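PDB 2V3M: H/ACA ribonucleoprotein complex non-core subunit NAF1 from Saccharomyces cerevisiae, which binds RNA and is required for the maturation of box H/ACA snoRNPs, leaving the particle when GAR1 takes its place. Local coordinates for residues R68-M73 with D92-L97. Sequence-based numbering, arbitrary orientation.
Sequences RTLIGM and DSKKNL
Lys94 and Leu97, at the start of helix 95-102, reach across to the edge strand 70-73 with their side chains alone; no hydrogen bond joins the two segments. Lys94 occupies the N-cap position, and its O accepts the backbone N-H of Leu97. The Lys94 side chain, bent at chi2, chi3 and chi4, crosses the side chain of Leu70 at about a right angle and brings NZ 3.6 Å from Leu70 CD2, an ammonium group against a methyl. Leu70 also touches Leu18, Ile24 and Ile62 of the same chain.

One turn on, Leu97 makes the larger share of the contact. The bond to CB points toward the strand, and chi1 (175°) sets CG anti to the backbone N; from there CD2 lies 3.3 Å from Leu70 O and 3.6 Å from Ile71 O. The other methyl, CD1, is 3.7 Å from Leu70 O and brushes Thr69 CG2 at 4.4 Å. An alanine in place of Leu97 would probably leave both carbonyls without their methyl cover and open a gap between helix and strand.

Further along the helix, Leu101 packs on Ile71. Ile71 and Gly72 both face Phe63, a classic beta bulge. The start of the helix thus lies against a bulged edge strand of the antiparallel sheet in the Gar1-like domain of Naf1.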
ATOM      1  N   ARG A  68     -21.614   4.319   3.957  1.00 24.20           N
ATOM      2  CA  ARG A  68     -21.695   3.073   4.680  1.00 24.58           C
ATOM      3  C   ARG A  68     -21.413   1.771   3.886  1.00 25.06           C
ATOM      4  O   ARG A  68     -21.773   0.676   4.299  1.00 24.59           O
ATOM      5  CB  ARG A  68     -22.984   3.000   5.458  1.00 24.32           C
ATOM      6  CG  ARG A  68     -22.976   3.831   6.708  1.00 23.97           C
ATOM      7  CD  ARG A  68     -24.333   4.257   7.092  1.00 25.75           C
ATOM      8  NE  ARG A  68     -24.287   5.566   7.747  1.00 27.10           N
ATOM      9  CZ  ARG A  68     -24.141   5.753   9.063  1.00 26.74           C
ATOM     10  NH1 ARG A  68     -23.962   4.701   9.857  1.00 27.04           N
ATOM     11  NH2 ARG A  68     -24.123   6.983   9.602  1.00 24.65           N
ATOM     12  N   THR A  69     -20.717   1.919   2.768  1.00 25.68           N
ATOM     13  CA  THR A  69     -20.212   0.804   2.034  1.00 26.53           C
ATOM     14  C   THR A  69     -19.116   0.239   2.920  1.00 27.68           C
ATOM     15  O   THR A  69     -18.159   0.905   3.283  1.00 27.77           O
ATOM     16  CB  THR A  69     -19.648   1.205   0.682  1.00 26.32           C
ATOM     17  OG1 THR A  69     -20.717   1.645  -0.165  1.00 26.53           O
ATOM     18  CG2 THR A  69     -19.004  -0.001   0.066  1.00 25.42           C
ATOM     19  N   LEU A  70     -19.285  -1.010   3.306  1.00 28.87           N
ATOM     20  CA  LEU A  70     -18.381  -1.648   4.205  1.00 29.84           C
ATOM     21  C   LEU A  70     -17.060  -2.052   3.525  1.00 30.60           C
ATOM     22  O   LEU A  70     -17.119  -2.826   2.526  1.00 31.81           O
ATOM     23  CB  LEU A  70     -19.063  -2.882   4.710  1.00 29.91           C
ATOM     24  CG  LEU A  70     -18.050  -3.952   5.204  1.00 32.67           C
ATOM     25  CD1 LEU A  70     -17.695  -3.621   6.633  1.00 34.09           C
ATOM     26  CD2 LEU A  70     -18.478  -5.490   5.110  1.00 31.89           C
ATOM     27  N   ILE A  71     -15.906  -1.581   4.065  1.00 30.01           N
ATOM     28  CA  ILE A  71     -14.627  -1.949   3.534  1.00 29.63           C
ATOM     29  C   ILE A  71     -14.110  -3.256   4.136  1.00 29.79           C
ATOM     30  O   ILE A  71     -13.923  -4.308   3.511  1.00 29.94           O
ATOM     31  CB  ILE A  71     -13.623  -0.929   3.755  1.00 29.97           C
ATOM     32  CG1 ILE A  71     -14.025   0.364   2.996  1.00 29.93           C
ATOM     33  CG2 ILE A  71     -12.276  -1.558   3.299  1.00 27.76           C
ATOM     34  CD1 ILE A  71     -13.056   1.479   3.122  1.00 28.02           C
ATOM     35  N   GLY A  72     -13.912  -3.215   5.418  1.00 30.06           N
ATOM     36  CA  GLY A  72     -13.588  -4.476   6.104  1.00 29.06           C
ATOM     37  C   GLY A  72     -12.793  -4.181   7.382  1.00 29.40           C
ATOM     38  O   GLY A  72     -12.830  -3.098   8.007  1.00 29.54           O
HETATM   39  N   MSE A  73     -12.083  -5.187   7.843  1.00 29.51           N
HETATM   40  CA  MSE A  73     -11.607  -5.126   9.219  1.00 28.03           C
HETATM   41  C   MSE A  73     -10.142  -4.906   9.214  1.00 28.32           C
HETATM   42  O   MSE A  73      -9.419  -5.389   8.317  1.00 28.87           O
HETATM   43  CB  MSE A  73     -11.763  -6.428   9.804  1.00 27.05           C
HETATM   44  CG  MSE A  73     -11.798  -6.307  11.221  1.00 28.15           C
HETATM   45 SE   MSE A  73     -13.569  -6.926  11.050  0.50 30.02          SE
HETATM   46  CE  MSE A  73     -13.879  -8.160  12.428  1.00 26.36           C
ATOM     47  N   ASP A  92     -10.858 -13.864  -0.605  1.00 30.16           N
ATOM     48  CA  ASP A  92     -11.231 -14.141  -1.997  1.00 31.49           C
ATOM     49  C   ASP A  92     -12.691 -14.014  -2.354  1.00 32.10           C
ATOM     50  O   ASP A  92     -13.028 -13.683  -3.488  1.00 32.65           O
ATOM     51  CB  ASP A  92     -10.862 -15.557  -2.331  1.00 31.76           C
ATOM     52  CG  ASP A  92      -9.402 -15.731  -2.423  1.00 33.21           C
ATOM     53  OD1 ASP A  92      -8.700 -15.051  -1.636  1.00 33.35           O
ATOM     54  OD2 ASP A  92      -8.966 -16.533  -3.294  1.00 36.61           O
ATOM     55  N   SER A  93     -13.553 -14.342  -1.406  1.00 32.60           N
ATOM     56  CA  SER A  93     -14.977 -14.270  -1.630  1.00 32.96           C
ATOM     57  C   SER A  93     -15.437 -12.823  -1.822  1.00 32.95           C
ATOM     58  O   SER A  93     -16.531 -12.569  -2.358  1.00 33.03           O
ATOM     59  CB  SER A  93     -15.701 -14.942  -0.467  1.00 33.03           C
ATOM     60  OG  SER A  93     -15.143 -14.536   0.778  1.00 34.33           O
ATOM     61  N   LYS A  94     -14.570 -11.890  -1.434  1.00 33.06           N
ATOM     62  CA  LYS A  94     -14.901 -10.479  -1.542  1.00 33.71           C
ATOM     63  C   LYS A  94     -14.256  -9.710  -2.697  1.00 32.91           C
ATOM     64  O   LYS A  94     -14.201  -8.505  -2.685  1.00 32.55           O
ATOM     65  CB  LYS A  94     -14.756  -9.804  -0.187  1.00 34.15           C
ATOM     66  CG  LYS A  94     -15.924 -10.214   0.759  1.00 37.44           C
ATOM     67  CD  LYS A  94     -16.455  -8.965   1.510  1.00 43.16           C
ATOM     68  CE  LYS A  94     -16.979  -9.266   2.945  1.00 46.69           C
ATOM     69  NZ  LYS A  94     -16.398  -8.237   3.930  1.00 46.12           N
ATOM     70  N   LYS A  95     -13.847 -10.437  -3.724  1.00 32.96           N
ATOM     71  CA  LYS A  95     -13.438  -9.856  -4.996  1.00 32.92           C
ATOM     72  C   LYS A  95     -14.356  -8.775  -5.598  1.00 32.14           C
ATOM     73  O   LYS A  95     -13.866  -7.759  -6.094  1.00 31.83           O
ATOM     74  CB  LYS A  95     -13.236 -10.959  -6.019  1.00 33.29           C
ATOM     75  CG  LYS A  95     -11.984 -10.691  -6.829  1.00 34.99           C
ATOM     76  CD  LYS A  95     -12.203 -11.069  -8.318  1.00 36.92           C
ATOM     77  CE  LYS A  95     -11.402 -12.307  -8.673  1.00 37.68           C
ATOM     78  NZ  LYS A  95     -11.259 -12.745 -10.115  1.00 36.45           N
ATOM     79  N   ASN A  96     -15.670  -9.005  -5.581  1.00 31.30           N
ATOM     80  CA  ASN A  96     -16.593  -8.020  -6.126  1.00 30.52           C
ATOM     81  C   ASN A  96     -16.504  -6.677  -5.371  1.00 30.12           C
ATOM     82  O   ASN A  96     -16.665  -5.573  -5.948  1.00 30.36           O
ATOM     83  CB  ASN A  96     -18.009  -8.564  -6.161  1.00 30.37           C
ATOM     84  CG  ASN A  96     -18.221  -9.564  -7.292  1.00 31.36           C
ATOM     85  OD1 ASN A  96     -19.356  -9.964  -7.577  1.00 31.92           O
ATOM     86  ND2 ASN A  96     -17.129  -9.970  -7.962  1.00 31.65           N
ATOM     87  N   LEU A  97     -16.205  -6.776  -4.085  1.00 29.04           N
ATOM     88  CA  LEU A  97     -16.146  -5.624  -3.228  1.00 27.86           C
ATOM     89  C   LEU A  97     -14.840  -4.893  -3.479  1.00 27.84           C
ATOM     90  O   LEU A  97     -14.815  -3.657  -3.552  1.00 28.08           O
ATOM     91  CB  LEU A  97     -16.307  -6.066  -1.764  1.00 27.21           C
ATOM     92  CG  LEU A  97     -16.141  -4.895  -0.814  1.00 27.28           C
ATOM     93  CD1 LEU A  97     -17.290  -3.943  -0.954  1.00 24.61           C
ATOM     94  CD2 LEU A  97     -15.923  -5.311   0.653  1.00 27.26           C
TER